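Local coordinates for ATP-citrate lyase beta-subunit (Chlorobium limicola, PDB 6HXJ), which probably catalyses, as part of ATP-citrate lyase, the ATP-driven cleavage of citrate with coenzyme A into acetyl-CoA and oxaloacetate, at residues A2-E6 / G7-K11; Q238-M241 / E242-S245; E305-C308 / R309-N312; N324-V328 / K329-S333; A367-K370 / Q371-E374. One frame throughout, in Å; residues are numbered along the deposited sequence.

In the fold
Five short-range contacts follow one another in sequence. Contact 1 stands apart: it joins strand 3-4, outermost within this chain in the six-stranded antiparallel sheet, to helix 6-15, with its centre about 23 Å from that of contact 2. Contacts 2 to 5 all belong to the citrate-binding part, on or at the ends of helices 235-246, 297-309, 328-344 and 362-371, which accompany the mixed six-stranded sheet. Contacts 2 and 3 meet where Ile-240 CD1 lies 3.4 Å from Thr-306 OG1. Contacts 4 and 5, centres about 16 Å apart, meet through Phe-332 and Ile-369. Contact 4 lies at a bound citrate; contact 1, about 40 Å away between centres, sits beyond the chain's centre.

Contact 1 of 5, residues A2-E6 / G7-K11; sequences AKILE and GPAMK
Leu-5 and Pro-8 meet where the chain turns from strand to helix, with Leu-5 CB 3.7 Å from Pro-8 CD. This is a strand-to-helix junction: strand 3-4, an outermost strand, within this chain, of the antiparallel sheet, runs straight into helix 6-15, and Leu-5 occupies the N-cap position. Its carbonyl starts the helical ladder. Leu-5 O takes the N-H of Ala-9 at 3.1 Å in a nearly straight bond (170°), and the proline ring sits against the same oxygen. One step on, Glu-6 O accepts from Met-10 N at 3.0 Å.

Ile-4 closes the inner side. Its CG1 lies between the backbone N and the carbonyl carbon (chi1 66°), which carries CD1 forward to the helix, 3.9 Å from Ala-9 N and 4.2 Å from Ala-9 CB. Further out, Met-208 of strand 200-210 packs on both Ile-4 and Ala-9, so it joins the strand residue and the first turn of the helix to the sheet, and Phe-223, from a loop, touches Ile-4 as well. One turn along, Lys-11 forms a salt bridge with Asp-222, and Tyr-23 lies beside it.

On another side of the helix, Glu-6 and Met-10 run next to each other, pointing the same way. The methionine chain bends at its last torsion (chi3 -148°), which sets its methyl CE 4.1 Å from Glu-6 CB.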
loop_
_atom_site.group_PDB
_atom_site.type_symbol
_atom_site.label_atom_id
_atom_site.label_comp_id
_atom_site.label_asym_id
_atom_site.label_seq_id
_atom_site.Cartn_x
_atom_site.Cartn_y
_atom_site.Cartn_z
ATOM N N ALA A 2 57.762 -3.850 22.575
ATOM C CA ALA A 2 57.009 -4.133 23.797
ATOM C C ALA A 2 57.642 -5.267 24.606
ATOM O O ALA A 2 57.613 -6.439 24.194
ATOM C CB ALA A 2 55.554 -4.441 23.461
ATOM N N LYS A 3 58.253 -4.890 25.750
ATOM C CA LYS A 3 58.912 -5.841 26.632
ATOM C C LYS A 3 57.865 -6.674 27.279
ATOM O O LYS A 3 56.829 -6.160 27.670
ATOM C CB LYS A 3 59.761 -5.142 27.690
ATOM C CG LYS A 3 60.709 -6.109 28.398
ATOM C CD LYS A 3 61.650 -5.371 29.341
ATOM C CE LYS A 3 62.451 -6.291 30.224
ATOM N NZ LYS A 3 63.365 -5.524 31.112
ATOM N N ILE A 4 58.099 -7.965 27.333
ATOM C CA ILE A 4 57.174 -8.899 27.935
ATOM C C ILE A 4 57.837 -9.629 29.073
ATOM O O ILE A 4 59.060 -9.819 29.068
ATOM C CB ILE A 4 56.577 -9.860 26.892
ATOM C CG1 ILE A 4 57.653 -10.787 26.296
ATOM C CG2 ILE A 4 55.831 -9.070 25.818
ATOM C CD1 ILE A 4 57.147 -11.921 25.523
ATOM N N LEU A 5 57.021 -10.067 30.032
ATOM C CA LEU A 5 57.488 -10.775 31.218
ATOM C C LEU A 5 58.129 -12.121 30.953
ATOM O O LEU A 5 57.918 -12.739 29.904
ATOM C CB LEU A 5 56.378 -10.916 32.259
ATOM C CG LEU A 5 55.999 -9.608 32.978
ATOM C CD1 LEU A 5 54.776 -9.770 33.824
ATOM C CD2 LEU A 5 57.128 -9.074 33.842
ATOM N N GLU A 6 58.922 -12.564 31.936
ATOM C CA GLU A 6 59.658 -13.823 31.904
ATOM C C GLU A 6 58.755 -14.993 31.561
ATOM O O GLU A 6 59.072 -15.724 30.632
ATOM C CB GLU A 6 60.353 -14.090 33.231
ATOM C CG GLU A 6 61.520 -13.173 33.521
ATOM C CD GLU A 6 62.169 -13.451 34.863
ATOM O OE1 GLU A 6 62.566 -14.616 35.101
ATOM O OE2 GLU A 6 62.304 -12.501 35.670
ATOM N N GLY A 7 57.642 -15.146 32.282
ATOM C CA GLY A 7 56.690 -16.227 32.052
ATOM C C GLY A 7 56.260 -16.344 30.604
ATOM O O GLY A 7 56.578 -17.328 29.935
ATOM N N PRO A 8 55.587 -15.296 30.100
ATOM C CA PRO A 8 55.147 -15.264 28.695
ATOM C C PRO A 8 56.229 -15.643 27.700
ATOM O O PRO A 8 55.990 -16.464 26.816
ATOM C CB PRO A 8 54.759 -13.799 28.510
ATOM C CG PRO A 8 54.311 -13.365 29.832
ATOM C CD PRO A 8 55.143 -14.087 30.821
ATOM N N ALA A 9 57.410 -15.033 27.845
ATOM C CA ALA A 9 58.546 -15.302 26.991
ATOM C C ALA A 9 58.816 -16.802 26.980
ATOM O O ALA A 9 58.853 -17.413 25.911
ATOM C CB ALA A 9 59.754 -14.552 27.504
ATOM N N MET A 10 58.919 -17.407 28.172
ATOM C CA MET A 10 59.148 -18.841 28.322
ATOM C C MET A 10 58.072 -19.656 27.638
ATOM O O MET A 10 58.389 -20.629 26.969
ATOM C CB MET A 10 59.272 -19.209 29.788
ATOM C CG MET A 10 60.480 -18.602 30.413
ATOM S SD MET A 10 61.121 -19.412 31.874
ATOM C CE MET A 10 61.759 -17.961 32.735
ATOM N N LYS A 11 56.812 -19.232 27.743
ATOM C CA LYS A 11 55.709 -19.917 27.089
ATOM C C LYS A 11 55.949 -20.024 25.579
ATOM O O LYS A 11 55.739 -21.094 25.006
ATOM C CB LYS A 11 54.381 -19.211 27.405
ATOM C CG LYS A 11 53.208 -19.688 26.562
ATOM C CD LYS A 11 51.866 -19.344 27.176
ATOM C CE LYS A 11 50.830 -19.087 26.103
ATOM N NZ LYS A 11 49.458 -19.413 26.576
#

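Contact 2 of 5, residues Q238-M241 / E242-S245; sequences QQIM and EIDS
Ile-240 and Ile-243 are the apolar pair of this turn, with their CD1 methyls 4.4 Å apart. Both residues pack on the body of the domain: Ile-240 rests on Val-251 and Phe-253 of strand 250-255, whereas Ile-243, also on Val-251, reaches Trp-298, Ala-299 and Ala-302 of the neighbouring helix. The CG1 branch of Ile-243 lies beside its own backbone N (chi1 -70°), and this brings CD1 back along the previous turn to 3.4 Å from Gln-239 O.

On the solvent side, Gln-239 and Glu-242 run side by side and point the same way. Each chain is bent at its second torsion, and the flat ends are turned 45° against each other, so the amide and the carboxylate are neither coplanar nor perpendicular.

The backbone beneath is ordinary alpha helix, part of helix 235-246, which lies beside the mixed sheet of the citrate-binding part and packs on helix 297-309. Its i-to-i+4 bonds are regular: Ile-243 N gives to Gln-239 O at 3.1 Å, and Asp-244 N to Ile-240 O at 3.0 Å.

Ser-245 adds a side-chain bond of its own. Its hydroxyl turns back over the helix and donates to Glu-242 O at 2.7 Å, approaching at a C=O...donor angle of 122°. Asp-244 OD2 makes weak hydrogen bonds with Ser-250 OG and Val-251 N at the start of strand 250-255.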
loop_
_atom_site.group_PDB
_atom_site.type_symbol
_atom_site.label_atom_id
_atom_site.label_comp_id
_atom_site.label_asym_id
_atom_site.label_seq_id
_atom_site.Cartn_x
_atom_site.Cartn_y
_atom_site.Cartn_z
ATOM N N GLN A 238 46.423 4.926 34.070
ATOM C CA GLN A 238 45.634 3.787 33.606
ATOM C C GLN A 238 44.269 4.235 33.108
ATOM O O GLN A 238 43.744 3.683 32.135
ATOM C CB GLN A 238 45.506 2.722 34.694
ATOM C CG GLN A 238 46.859 2.142 35.128
ATOM C CD GLN A 238 47.049 0.635 35.104
ATOM O OE1 GLN A 238 47.476 0.067 34.093
ATOM N NE2 GLN A 238 46.865 -0.036 36.246
ATOM N N GLN A 239 43.714 5.275 33.733
ATOM C CA GLN A 239 42.421 5.775 33.275
ATOM C C GLN A 239 42.509 6.349 31.850
ATOM O O GLN A 239 41.637 6.077 31.022
ATOM C CB GLN A 239 41.835 6.775 34.275
ATOM C CG GLN A 239 41.290 6.108 35.536
ATOM C CD GLN A 239 39.819 5.674 35.457
ATOM O OE1 GLN A 239 39.180 5.655 34.388
ATOM N NE2 GLN A 239 39.253 5.298 36.605
ATOM N N ILE A 240 43.600 7.084 31.557
ATOM C CA ILE A 240 43.867 7.681 30.247
ATOM C C ILE A 240 44.136 6.596 29.185
ATOM O O ILE A 240 43.681 6.772 28.054
ATOM C CB ILE A 240 44.985 8.770 30.320
ATOM C CG1 ILE A 240 44.644 9.898 31.338
ATOM C CG2 ILE A 240 45.354 9.369 28.952
ATOM C CD1 ILE A 240 43.368 10.856 31.045
ATOM N N MET A 241 44.858 5.487 29.544
ATOM C CA MET A 241 45.171 4.348 28.660
ATOM C C MET A 241 43.891 3.579 28.282
ATOM O O MET A 241 43.789 3.045 27.170
ATOM C CB MET A 241 46.152 3.364 29.317
ATOM C CG MET A 241 47.516 3.913 29.593
ATOM S SD MET A 241 48.619 2.585 30.169
ATOM C CE MET A 241 48.899 1.585 28.581
ATOM N N GLU A 242 42.930 3.510 29.213
ATOM C CA GLU A 242 41.634 2.860 29.028
ATOM C C GLU A 242 40.837 3.674 27.995
ATOM O O GLU A 242 40.283 3.121 27.033
ATOM C CB GLU A 242 40.916 2.790 30.410
ATOM C CG GLU A 242 39.450 2.358 30.395
ATOM C CD GLU A 242 38.515 3.035 31.391
ATOM O OE1 GLU A 242 37.353 3.308 31.009
ATOM O OE2 GLU A 242 38.932 3.282 32.547
ATOM N N ILE A 243 40.818 5.005 28.211
ATOM C CA ILE A 243 40.147 5.964 27.338
ATOM C C ILE A 243 40.683 5.837 25.903
ATOM O O ILE A 243 39.887 5.742 24.977
ATOM C CB ILE A 243 40.201 7.421 27.889
ATOM C CG1 ILE A 243 39.300 7.556 29.130
ATOM C CG2 ILE A 243 39.720 8.419 26.811
ATOM C CD1 ILE A 243 39.650 8.661 30.041
ATOM N N ASP A 244 42.021 5.770 25.739
ATOM C CA ASP A 244 42.705 5.645 24.454
ATOM C C ASP A 244 42.327 4.365 23.716
ATOM O O ASP A 244 42.001 4.444 22.535
ATOM C CB ASP A 244 44.236 5.774 24.620
ATOM C CG ASP A 244 45.069 6.039 23.371
ATOM O OD1 ASP A 244 44.521 5.934 22.247
ATOM O OD2 ASP A 244 46.275 6.326 23.514
ATOM N N SER A 245 42.359 3.201 24.394
ATOM C CA SER A 245 42.022 1.913 23.780
ATOM C C SER A 245 40.609 1.892 23.165
ATOM O O SER A 245 40.415 1.356 22.069
ATOM C CB SER A 245 42.192 0.784 24.792
ATOM O OG SER A 245 41.290 0.923 25.875
#

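Contact 3 of 5, residues E305-C308 / R309-N312; sequences ETIC and RLPN
Arg-309 reaches back along the last turn of its helix to meet Glu-305, and each part of its side chain touches that turn. CB lies 3.5 Å from Thr-306 O. CG, set beside the backbone N (chi1 -74°), passes 3.4 Å from Glu-305 O, and CD follows at 3.8 Å from the same oxygen. From there the chain stays extended to NE, which carries the guanidinium over the glutamate's own stem: CZ comes to 4.1 Å from Glu-305 CB, with one face of the group lying above that CB and Thr-306 N. At the tip, NH2 makes a salt bridge with Glu-305 OE1 at 3.2 Å. Carboxylate and guanidinium are turned 63° apart, so they meet through this one N-O pair and not as a flat two-pronged pairing.

The setting is the C-terminal end of helix 297-309, just before the loop to strand 315-318. Here the bonding thins out: Arg-309 N donates to Glu-305 O and weakly to Thr-306 O, and Leu-310 N reaches Ile-307 O only weakly, at 3.4 Å. The positive tip of Arg-309 probably helps to offset negative charge, because the other oxygen of Glu-305 lies close to the carboxylate of Glu-301.

Leu-310 leaves the helix but lays its side chain on Ile-307, its CD1 4.4 Å from Ile-307 CG2, against Phe-253 and Asn-287. A serine here would probably leave Ile-307 and Phe-253 without their apolar neighbour and open a gap where the helix ends. Cys-308 faces elsewhere, onto Phe-339 and Ser-342 of helix 328-344.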
loop_
_atom_site.group_PDB
_atom_site.type_symbol
_atom_site.label_atom_id
_atom_site.label_comp_id
_atom_site.label_asym_id
_atom_site.label_seq_id
_atom_site.Cartn_x
_atom_site.Cartn_y
_atom_site.Cartn_z
ATOM N N GLU A 305 40.990 17.584 32.440
ATOM C CA GLU A 305 40.615 17.436 33.842
ATOM C C GLU A 305 41.754 16.855 34.685
ATOM O O GLU A 305 42.110 17.451 35.704
ATOM C CB GLU A 305 39.309 16.652 33.971
ATOM C CG GLU A 305 38.123 17.568 33.705
ATOM C CD GLU A 305 36.740 16.943 33.709
ATOM O OE1 GLU A 305 36.508 15.993 34.493
ATOM O OE2 GLU A 305 35.868 17.451 32.964
ATOM N N THR A 306 42.388 15.772 34.195
ATOM C CA THR A 306 43.529 15.093 34.822
ATOM C C THR A 306 44.714 16.065 35.037
ATOM O O THR A 306 45.309 16.081 36.123
ATOM C CB THR A 306 43.955 13.893 33.929
ATOM O OG1 THR A 306 42.829 13.085 33.600
ATOM C CG2 THR A 306 45.043 13.030 34.549
ATOM N N ILE A 307 45.034 16.874 33.997
ATOM C CA ILE A 307 46.140 17.841 33.991
ATOM C C ILE A 307 45.918 18.949 35.034
ATOM O O ILE A 307 46.856 19.353 35.721
ATOM C CB ILE A 307 46.405 18.354 32.552
ATOM C CG1 ILE A 307 47.020 17.203 31.735
ATOM C CG2 ILE A 307 47.368 19.571 32.517
ATOM C CD1 ILE A 307 46.745 17.247 30.324
ATOM N N CYS A 308 44.668 19.391 35.186
ATOM C CA CYS A 308 44.267 20.423 36.139
ATOM C C CYS A 308 44.347 19.914 37.588
ATOM O O CYS A 308 44.671 20.694 38.490
ATOM C CB CYS A 308 42.873 20.940 35.798
ATOM S SG CYS A 308 42.697 21.615 34.110
ATOM N N ARG A 309 44.056 18.609 37.800
ATOM C CA ARG A 309 44.107 17.954 39.111
ATOM C C ARG A 309 45.554 17.862 39.667
ATOM O O ARG A 309 45.719 17.714 40.872
ATOM C CB ARG A 309 43.442 16.562 39.053
ATOM C CG ARG A 309 41.908 16.564 38.981
ATOM C CD ARG A 309 41.355 15.180 38.639
ATOM N NE ARG A 309 40.040 15.237 37.981
ATOM C CZ ARG A 309 39.513 14.261 37.237
ATOM N NH1 ARG A 309 40.179 13.128 37.044
ATOM N NH2 ARG A 309 38.320 14.416 36.674
ATOM N N LEU A 310 46.592 17.999 38.799
ATOM C CA LEU A 310 48.032 17.928 39.142
ATOM C C LEU A 310 48.507 18.920 40.238
ATOM O O LEU A 310 48.101 20.090 40.227
ATOM C CB LEU A 310 48.916 18.070 37.881
ATOM C CG LEU A 310 48.921 16.889 36.914
ATOM C CD1 LEU A 310 49.501 17.292 35.582
ATOM C CD2 LEU A 310 49.721 15.725 37.446
ATOM N N PRO A 311 49.368 18.430 41.181
ATOM C CA PRO A 311 49.832 19.294 42.273
ATOM C C PRO A 311 50.908 20.300 41.876
ATOM O O PRO A 311 51.801 20.002 41.061
ATOM C CB PRO A 311 50.359 18.299 43.311
ATOM C CG PRO A 311 50.824 17.135 42.522
ATOM C CD PRO A 311 49.913 17.058 41.321
ATOM N N ASN A 312 50.832 21.482 42.521
ATOM C CA ASN A 312 51.728 22.640 42.402
ATOM C C ASN A 312 52.115 22.987 40.936
ATOM O O ASN A 312 53.293 23.075 40.560
ATOM C CB ASN A 312 52.973 22.526 43.328
ATOM C CG ASN A 312 53.615 21.154 43.432
ATOM O OD1 ASN A 312 54.363 20.705 42.542
ATOM N ND2 ASN A 312 53.336 20.461 44.540
#

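Contact 4 of 5, residues N324-V328 / K329-S333; sequences NFTDV and KATFS
Asp-327 O is gripped twice by one residue: Thr-331 OG1 donates to it at 2.7 Å and Thr-331 N at 3.2 Å, from opposite faces of the carbonyl plane. The threonine hydroxyl can do this because it sits over its own backbone, between N and the carbonyl carbon (chi1 48°).

Asp-327 is also the N-cap of helix 328-344. Its OD1 accepts the N-H of Ala-330 at 2.8 Å through its anti lone pair, and OD2 is taken by Asn-361 ND2. With an alanine in place of Asp-327, the Ala-330 N-H would probably lose its cap and Asn-361 its acceptor, and the first turn could fray.

The apolar side is slight. The side chains of Thr-326 and Thr-331 cross at about a right angle, their CG2 methyls 3.8 Å apart, and Val-328 CG2 lies over one face of the Phe-332 ring.

Just ahead of the cap, Asn-324 N and Phe-325 N donate to a bound citrate, probably from the crystallisation liquor, and Thr-326 OG1 bonds both to it and to Asp-294 N. The N-H groups at the helix start would be expected to favour an anion nearby, though the Asp-327 carboxylate probably offsets part of that effect.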
loop_
_atom_site.group_PDB
_atom_site.type_symbol
_atom_site.label_atom_id
_atom_site.label_comp_id
_atom_site.label_asym_id
_atom_site.label_seq_id
_atom_site.Cartn_x
_atom_site.Cartn_y
_atom_site.Cartn_z
ATOM N N ASN A 324 46.331 18.857 10.742
ATOM C CA ASN A 324 45.993 18.522 9.350
ATOM C C ASN A 324 44.556 18.051 9.298
ATOM O O ASN A 324 43.905 18.266 8.279
ATOM C CB ASN A 324 46.927 17.442 8.741
ATOM C CG ASN A 324 48.383 17.833 8.621
ATOM O OD1 ASN A 324 48.804 18.508 7.664
ATOM N ND2 ASN A 324 49.195 17.360 9.559
ATOM N N PHE A 325 44.055 17.382 10.360
ATOM C CA PHE A 325 42.676 16.852 10.335
ATOM C C PHE A 325 41.956 16.948 11.676
ATOM O O PHE A 325 40.733 16.831 11.692
ATOM C CB PHE A 325 42.587 15.400 9.750
ATOM C CG PHE A 325 43.304 14.310 10.519
ATOM C CD1 PHE A 325 44.663 14.060 10.311
ATOM C CD2 PHE A 325 42.630 13.547 11.467
ATOM C CE1 PHE A 325 45.341 13.084 11.055
ATOM C CE2 PHE A 325 43.309 12.569 12.206
ATOM C CZ PHE A 325 44.661 12.343 11.994
ATOM N N THR A 326 42.677 17.168 12.784
ATOM C CA THR A 326 42.056 17.308 14.100
ATOM C C THR A 326 41.269 18.623 14.133
ATOM O O THR A 326 41.834 19.683 13.879
ATOM C CB THR A 326 43.107 17.233 15.219
ATOM O OG1 THR A 326 43.752 15.970 15.156
ATOM C CG2 THR A 326 42.512 17.409 16.603
ATOM N N ASP A 327 39.961 18.550 14.417
ATOM C CA ASP A 327 39.109 19.735 14.492
ATOM C C ASP A 327 39.474 20.500 15.756
ATOM O O ASP A 327 39.264 19.958 16.848
ATOM C CB ASP A 327 37.630 19.327 14.487
ATOM C CG ASP A 327 36.700 20.502 14.288
ATOM O OD1 ASP A 327 36.399 21.186 15.275
ATOM O OD2 ASP A 327 36.280 20.738 13.139
ATOM N N VAL A 328 40.035 21.736 15.616
ATOM C CA VAL A 328 40.415 22.482 16.816
ATOM C C VAL A 328 39.155 22.962 17.585
ATOM O O VAL A 328 39.242 22.963 18.797
ATOM C CB VAL A 328 41.529 23.574 16.716
ATOM C CG1 VAL A 328 42.327 23.460 15.439
ATOM C CG2 VAL A 328 41.042 25.005 16.947
ATOM N N LYS A 329 38.001 23.278 16.938
ATOM C CA LYS A 329 36.773 23.697 17.662
ATOM C C LYS A 329 36.233 22.560 18.568
ATOM O O LYS A 329 35.959 22.805 19.741
ATOM C CB LYS A 329 35.719 24.237 16.677
ATOM C CG LYS A 329 34.388 24.602 17.311
ATOM C CD LYS A 329 33.348 25.033 16.295
ATOM C CE LYS A 329 31.964 24.906 16.899
ATOM N NZ LYS A 329 31.770 25.762 18.112
ATOM N N ALA A 330 36.165 21.319 18.055
ATOM C CA ALA A 330 35.703 20.159 18.829
ATOM C C ALA A 330 36.629 19.876 19.997
ATOM O O ALA A 330 36.187 19.823 21.127
ATOM C CB ALA A 330 35.624 18.942 17.930
ATOM N N THR A 331 37.920 19.732 19.724
ATOM C CA THR A 331 38.918 19.450 20.755
ATOM C C THR A 331 39.045 20.579 21.760
ATOM O O THR A 331 39.236 20.290 22.938
ATOM C CB THR A 331 40.272 19.045 20.181
ATOM O OG1 THR A 331 40.669 19.952 19.168
ATOM C CG2 THR A 331 40.297 17.598 19.663
ATOM N N PHE A 332 38.930 21.847 21.319
ATOM C CA PHE A 332 38.974 22.990 22.217
ATOM C C PHE A 332 37.726 23.064 23.036
ATOM O O PHE A 332 37.830 23.536 24.156
ATOM C CB PHE A 332 39.265 24.322 21.511
ATOM C CG PHE A 332 40.734 24.661 21.439
ATOM C CD1 PHE A 332 41.704 23.659 21.518
ATOM C CD2 PHE A 332 41.156 25.979 21.318
ATOM C CE1 PHE A 332 43.064 23.971 21.489
ATOM C CE2 PHE A 332 42.521 26.288 21.262
ATOM C CZ PHE A 332 43.465 25.281 21.346
ATOM N N SER A 333 36.569 22.551 22.561
ATOM C CA SER A 333 35.361 22.531 23.400
ATOM C C SER A 333 35.522 21.545 24.580
ATOM O O SER A 333 35.093 21.850 25.701
ATOM C CB SER A 333 34.112 22.239 22.567
ATOM O OG SER A 333 33.867 20.850 22.390
#

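Contact 5 of 5, residues A367-K370 / Q371-E374; sequences AAIK and QLQE
Two torsions bring Lys-370 and Gln-373 together: the lysine chain runs extended as far as CE and then bends (chi4 69°), while the glutamine swings CG beside its backbone N (chi1 -82°) and stays extended beyond. The pair lies side by side, pointing the same way, on the exposed flank where helix 362-371 ends and the chain turns toward strand 378-382. That helix is the connection of a beta-alpha-beta crossover between strands 352-356 and 378-382, which run parallel as neighbours in the mixed sheet.

NZ of Lys-370 gives a hydrogen bond to Gln-373 OE1 at 3.0 Å. The donor lies in the plane of the amide carbonyl, with a C=O...donor angle of 147°. The lysine stem shares the contact, CG coming to 3.2 Å from the same oxygen, so OE1 is flanked by the length of the chain as well as by its ammonium.

The backbone is loosening here. Gln-371 N to Ala-367 O and Leu-372 N to Ile-369 O are both weak bonds, as suits a helix end. Gln-371 CB passes 3.4 Å from Ala-368 O, and its chain then runs on extended, exposed.

On the inner side, Ile-369 is buried against Ile-379 and Val-381 of strand 378-382, and Leu-372 rests on Ile-336 of helix 328-344. The two meet through their delta methyls, Ile-369 CD1 being 4.3 Å from Leu-372 CD1.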
loop_
_atom_site.group_PDB
_atom_site.type_symbol
_atom_site.label_atom_id
_atom_site.label_comp_id
_atom_site.label_asym_id
_atom_site.label_seq_id
_atom_site.Cartn_x
_atom_site.Cartn_y
_atom_site.Cartn_z
ATOM N N ALA A 367 38.620 31.480 19.258
ATOM C CA ALA A 367 37.661 32.495 19.726
ATOM C C ALA A 367 36.924 31.988 20.968
ATOM O O ALA A 367 36.733 32.744 21.918
ATOM C CB ALA A 367 36.674 32.833 18.620
ATOM N N ALA A 368 36.554 30.696 20.979
ATOM C CA ALA A 368 35.887 30.033 22.098
ATOM C C ALA A 368 36.797 29.987 23.339
ATOM O O ALA A 368 36.335 30.245 24.448
ATOM C CB ALA A 368 35.468 28.638 21.693
ATOM N N ILE A 369 38.088 29.726 23.147
ATOM C CA ILE A 369 39.064 29.664 24.230
ATOM C C ILE A 369 39.415 31.082 24.806
ATOM O O ILE A 369 39.617 31.203 26.010
ATOM C CB ILE A 369 40.302 28.820 23.763
ATOM C CG1 ILE A 369 41.145 28.284 24.958
ATOM C CG2 ILE A 369 41.196 29.488 22.740
ATOM C CD1 ILE A 369 40.832 26.891 25.482
ATOM N N LYS A 370 39.449 32.133 23.960
ATOM C CA LYS A 370 39.726 33.509 24.388
ATOM C C LYS A 370 38.508 34.094 25.122
ATOM O O LYS A 370 38.673 35.024 25.912
ATOM C CB LYS A 370 40.194 34.397 23.216
ATOM C CG LYS A 370 41.055 35.580 23.651
ATOM C CD LYS A 370 41.892 36.189 22.519
ATOM C CE LYS A 370 42.818 37.297 22.995
ATOM N NZ LYS A 370 43.936 36.798 23.854
ATOM N N GLN A 371 37.296 33.534 24.914
ATOM C CA GLN A 371 36.108 33.964 25.657
ATOM C C GLN A 371 36.319 33.602 27.113
ATOM O O GLN A 371 35.925 34.381 27.976
ATOM C CB GLN A 371 34.852 33.273 25.129
ATOM C CG GLN A 371 33.560 33.636 25.847
ATOM C CD GLN A 371 32.390 32.834 25.329
ATOM O OE1 GLN A 371 32.447 31.607 25.180
ATOM N NE2 GLN A 371 31.278 33.509 25.102
ATOM N N LEU A 372 36.982 32.457 27.391
ATOM C CA LEU A 372 37.279 32.044 28.762
ATOM C C LEU A 372 37.949 33.137 29.606
ATOM O O LEU A 372 37.997 32.992 30.819
ATOM C CB LEU A 372 38.069 30.740 28.847
ATOM C CG LEU A 372 37.294 29.445 28.674
ATOM C CD1 LEU A 372 38.251 28.276 28.578
ATOM C CD2 LEU A 372 36.381 29.178 29.843
ATOM N N GLN A 373 38.392 34.257 28.997
ATOM C CA GLN A 373 38.904 35.438 29.697
ATOM C C GLN A 373 37.796 36.143 30.490
ATOM O O GLN A 373 38.086 36.677 31.570
ATOM C CB GLN A 373 39.521 36.459 28.712
ATOM C CG GLN A 373 40.951 36.154 28.286
ATOM C CD GLN A 373 41.482 36.970 27.115
ATOM O OE1 GLN A 373 42.356 36.506 26.382
ATOM N NE2 GLN A 373 41.020 38.205 26.916
ATOM N N GLU A 374 36.547 36.149 29.986
ATOM C CA GLU A 374 35.516 36.877 30.714
ATOM C C GLU A 374 35.004 36.056 31.925
ATOM O O GLU A 374 34.469 36.638 32.871
ATOM C CB GLU A 374 34.391 37.496 29.833
ATOM C CG GLU A 374 33.527 36.606 28.964
ATOM C CD GLU A 374 33.199 37.196 27.599
ATOM O OE1 GLU A 374 33.875 36.821 26.613
ATOM O OE2 GLU A 374 32.312 38.077 27.527
#